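Local coordinates for protein intimin (Escherichia coli, PDB 1F00) that probably anchors enteropathogenic bacteria to host cells by binding a receptor through its C-terminal region, which ends in a C-type lectin-like domain, at residues A[188-199]-A[233-244]. Sequence-based numbering, arbitrary orientation.
Sequences PNMSKRVTYNDA and YKSSQTIISWVQ
W242 lays one face of its indole against the first turn of helix 196-205, where CA of Y196 sits 3.9 Å from the centroid of the five-membered ring, a CH-pi contact almost on the ring normal. With CG anti to the backbone N (chi1 173°), the Y196 ring is placed beside the benzo part of the indole and turns its edge to the face of the six-membered ring, an offset edge-to-face pair with planes 86° apart in which CD2 of Y196 lies 4.0 Å from CE3 of W242. NE1 of W242 donates to O of V194 at 2.8 Å, the acceptor in the ring plane and the donor above the carbonyl plane. This bond helps to set the indole's rotation, together with Y196 over one face and CB of A199, 3.5 Å from CD1 of W242. T195 caps the helix, its OG1 accepting from N of D198. The hydroxyl of Y196 is satisfied by a hydrogen bond with N of Q245 and by a water shared with OE1 of Q244.

At the other end M190, bent at chi2 and chi3, hooks its thioether over I239, with CE 3.6 Å from CG1 of I239, while CG of M190 meets the edge of the Y233 ring. P188 crosses that tyrosine at about a right angle, CG lying 3.7 Å from CE2 of Y233, whose hydroxyl hydrogen-bonds to O of Q121.

Within the C-type lectin-like domain, strand 184-190 thus packs on the loop leading into strand 240-242, and the helix start on W242 of the strand itself. In this mainly apolar contact the indole N-H makes the one direct hydrogen bond assigned between the segments; that bond and the aromatic geometry together orient W242.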
# COMPACT_ATOMS: atom_id res chain seq x y z
N PRO A 188 18.28 -1.57 -17.69
CA PRO A 188 19.09 -0.75 -18.60
C PRO A 188 20.40 -0.38 -17.91
O PRO A 188 20.40 0.01 -16.74
CB PRO A 188 18.22 0.49 -18.84
CG PRO A 188 16.83 0.05 -18.47
CD PRO A 188 17.07 -0.85 -17.28
N ASN A 189 21.52 -0.50 -18.62
CA ASN A 189 22.82 -0.15 -18.06
C ASN A 189 23.18 1.21 -18.70
O ASN A 189 23.73 1.27 -19.79
CB ASN A 189 23.83 -1.24 -18.40
CG ASN A 189 23.48 -2.59 -17.75
OD1 ASN A 189 23.72 -2.79 -16.55
ND2 ASN A 189 22.89 -3.50 -18.53
N MET A 190 22.87 2.28 -17.98
CA MET A 190 23.07 3.65 -18.47
C MET A 190 24.44 4.32 -18.37
O MET A 190 24.59 5.47 -18.80
CB MET A 190 22.04 4.57 -17.82
CG MET A 190 20.60 4.09 -17.97
SD MET A 190 20.23 3.59 -19.65
CE MET A 190 20.57 5.13 -20.56
N SER A 191 25.44 3.65 -17.82
CA SER A 191 26.75 4.28 -17.66
C SER A 191 27.53 4.50 -18.96
O SER A 191 28.41 5.36 -19.03
CB SER A 191 27.61 3.47 -16.68
OG SER A 191 27.83 2.15 -17.15
N LYS A 192 27.20 3.74 -20.00
CA LYS A 192 27.91 3.86 -21.27
C LYS A 192 27.26 3.07 -22.40
O LYS A 192 26.66 2.02 -22.17
CB LYS A 192 29.34 3.34 -21.11
CG LYS A 192 29.39 1.89 -20.61
CD LYS A 192 30.81 1.39 -20.43
CE LYS A 192 30.82 0.01 -19.78
NZ LYS A 192 32.22 -0.49 -19.62
N ARG A 193 27.37 3.59 -23.62
CA ARG A 193 26.84 2.86 -24.77
C ARG A 193 27.93 1.83 -25.08
O ARG A 193 29.12 2.09 -24.85
CB ARG A 193 26.63 3.78 -25.97
CG ARG A 193 25.46 4.73 -25.82
CD ARG A 193 25.27 5.56 -27.08
NE ARG A 193 24.21 6.56 -26.95
CZ ARG A 193 24.22 7.55 -26.06
NH1 ARG A 193 25.23 7.67 -25.21
NH2 ARG A 193 23.22 8.42 -26.02
N VAL A 194 27.52 0.68 -25.59
CA VAL A 194 28.47 -0.39 -25.88
C VAL A 194 28.17 -1.04 -27.22
O VAL A 194 27.11 -0.81 -27.81
CB VAL A 194 28.42 -1.47 -24.77
CG1 VAL A 194 28.84 -0.87 -23.45
CG2 VAL A 194 27.00 -2.05 -24.67
N THR A 195 29.10 -1.85 -27.72
CA THR A 195 28.86 -2.54 -28.98
C THR A 195 27.82 -3.62 -28.72
O THR A 195 27.53 -3.94 -27.57
CB THR A 195 30.13 -3.22 -29.53
OG1 THR A 195 30.49 -4.31 -28.67
CG2 THR A 195 31.28 -2.23 -29.60
N TYR A 196 27.26 -4.17 -29.78
CA TYR A 196 26.26 -5.23 -29.65
C TYR A 196 26.86 -6.43 -28.91
O TYR A 196 26.25 -6.96 -27.99
CB TYR A 196 25.75 -5.65 -31.04
CG TYR A 196 24.84 -6.86 -31.03
CD1 TYR A 196 25.37 -8.15 -31.04
CD2 TYR A 196 23.46 -6.71 -30.96
CE1 TYR A 196 24.54 -9.27 -30.98
CE2 TYR A 196 22.62 -7.83 -30.89
CZ TYR A 196 23.17 -9.10 -30.91
OH TYR A 196 22.36 -10.21 -30.85
N ASN A 197 28.06 -6.85 -29.30
CA ASN A 197 28.68 -8.00 -28.64
C ASN A 197 28.93 -7.76 -27.16
O ASN A 197 28.76 -8.67 -26.34
CB ASN A 197 29.99 -8.39 -29.33
CG ASN A 197 29.75 -9.14 -30.63
OD1 ASN A 197 28.85 -9.98 -30.71
ND2 ASN A 197 30.56 -8.86 -31.64
N ASP A 198 29.33 -6.54 -26.80
CA ASP A 198 29.56 -6.24 -25.39
C ASP A 198 28.25 -6.26 -24.63
O ASP A 198 28.22 -6.59 -23.44
CB ASP A 198 30.24 -4.88 -25.21
CG ASP A 198 31.72 -4.93 -25.49
OD1 ASP A 198 32.29 -6.04 -25.48
OD2 ASP A 198 32.33 -3.86 -25.70
N ALA A 199 27.16 -5.92 -25.31
CA ALA A 199 25.84 -5.92 -24.68
C ALA A 199 25.42 -7.35 -24.40
O ALA A 199 24.87 -7.66 -23.34
CB ALA A 199 24.83 -5.24 -25.58
N TYR A 233 16.21 7.06 -13.75
CA TYR A 233 16.66 7.36 -15.11
C TYR A 233 16.42 8.81 -15.53
O TYR A 233 16.53 9.14 -16.72
CB TYR A 233 15.95 6.44 -16.12
CG TYR A 233 15.96 4.96 -15.77
CD1 TYR A 233 14.94 4.40 -15.01
CD2 TYR A 233 16.99 4.12 -16.22
CE1 TYR A 233 14.93 3.03 -14.70
CE2 TYR A 233 16.99 2.76 -15.92
CZ TYR A 233 15.96 2.22 -15.15
OH TYR A 233 15.97 0.88 -14.85
N LYS A 234 16.11 9.68 -14.59
CA LYS A 234 15.80 11.06 -14.95
C LYS A 234 16.87 11.79 -15.76
O LYS A 234 16.54 12.70 -16.52
CB LYS A 234 15.44 11.88 -13.70
CG LYS A 234 16.57 12.11 -12.72
CD LYS A 234 16.08 13.01 -11.58
CE LYS A 234 17.19 13.33 -10.59
NZ LYS A 234 16.70 14.17 -9.46
N SER A 235 18.13 11.39 -15.64
CA SER A 235 19.20 12.07 -16.38
C SER A 235 19.33 11.64 -17.85
O SER A 235 20.10 12.24 -18.59
CB SER A 235 20.55 11.86 -15.69
OG SER A 235 20.98 10.51 -15.80
N SER A 236 18.59 10.62 -18.27
CA SER A 236 18.68 10.15 -19.65
C SER A 236 17.61 10.72 -20.57
O SER A 236 16.42 10.69 -20.25
CB SER A 236 18.60 8.62 -19.72
OG SER A 236 19.74 8.02 -19.16
N GLN A 237 18.04 11.23 -21.72
CA GLN A 237 17.10 11.75 -22.70
C GLN A 237 16.88 10.65 -23.73
O GLN A 237 15.97 10.72 -24.55
CB GLN A 237 17.66 13.00 -23.40
CG GLN A 237 17.77 14.21 -22.49
CD GLN A 237 18.93 14.12 -21.51
OE1 GLN A 237 19.05 14.94 -20.60
NE2 GLN A 237 19.80 13.13 -21.71
N THR A 238 17.72 9.62 -23.67
CA THR A 238 17.60 8.49 -24.58
C THR A 238 18.12 7.20 -23.96
O THR A 238 19.20 7.17 -23.38
CB THR A 238 18.39 8.72 -25.89
OG1 THR A 238 18.34 7.52 -26.68
CG2 THR A 238 19.85 9.06 -25.61
N ILE A 239 17.32 6.15 -24.07
CA ILE A 239 17.73 4.85 -23.58
C ILE A 239 17.59 3.88 -24.75
O ILE A 239 16.90 2.86 -24.67
CB ILE A 239 16.88 4.38 -22.38
CG1 ILE A 239 17.05 5.37 -21.22
CG2 ILE A 239 17.36 3.00 -21.91
CD1 ILE A 239 16.35 4.96 -19.93
N ILE A 240 18.24 4.24 -25.85
CA ILE A 240 18.25 3.42 -27.05
C ILE A 240 18.98 2.13 -26.66
O ILE A 240 20.11 2.16 -26.18
CB ILE A 240 18.99 4.16 -28.20
CG1 ILE A 240 19.09 3.25 -29.43
CG2 ILE A 240 20.37 4.63 -27.74
CD1 ILE A 240 19.69 3.95 -30.65
N SER A 241 18.31 0.99 -26.86
CA SER A 241 18.87 -0.30 -26.47
C SER A 241 18.89 -1.35 -27.58
O SER A 241 17.96 -1.45 -28.38
CB SER A 241 18.07 -0.86 -25.29
OG SER A 241 17.77 0.16 -24.36
N TRP A 242 19.95 -2.16 -27.60
CA TRP A 242 20.10 -3.22 -28.58
C TRP A 242 19.04 -4.30 -28.40
O TRP A 242 18.59 -4.55 -27.27
CB TRP A 242 21.46 -3.92 -28.41
CG TRP A 242 22.68 -3.09 -28.62
CD1 TRP A 242 23.56 -2.68 -27.66
CD2 TRP A 242 23.22 -2.66 -29.87
NE1 TRP A 242 24.62 -2.01 -28.24
CE2 TRP A 242 24.44 -1.99 -29.59
CE3 TRP A 242 22.80 -2.77 -31.20
CZ2 TRP A 242 25.24 -1.44 -30.60
CZ3 TRP A 242 23.60 -2.22 -32.21
CH2 TRP A 242 24.80 -1.57 -31.90
N VAL A 243 18.63 -4.94 -29.49
CA VAL A 243 17.69 -6.06 -29.42
C VAL A 243 18.39 -7.19 -30.17
O VAL A 243 19.18 -6.93 -31.08
CB VAL A 243 16.30 -5.78 -30.08
CG1 VAL A 243 15.68 -4.52 -29.50
CG2 VAL A 243 16.41 -5.70 -31.59
N GLN A 244 18.12 -8.43 -29.78
CA GLN A 244 18.74 -9.60 -30.41
C GLN A 244 18.74 -9.51 -31.94
O GLN A 244 17.74 -9.14 -32.56
CB GLN A 244 18.00 -10.88 -29.99
CG GLN A 244 18.71 -12.18 -30.39
CD GLN A 244 19.91 -12.47 -29.52
OE1 GLN A 244 20.90 -13.06 -29.98
NE2 GLN A 244 19.84 -12.08 -28.25
O HOH W 1 23.85 -12.57 -30.83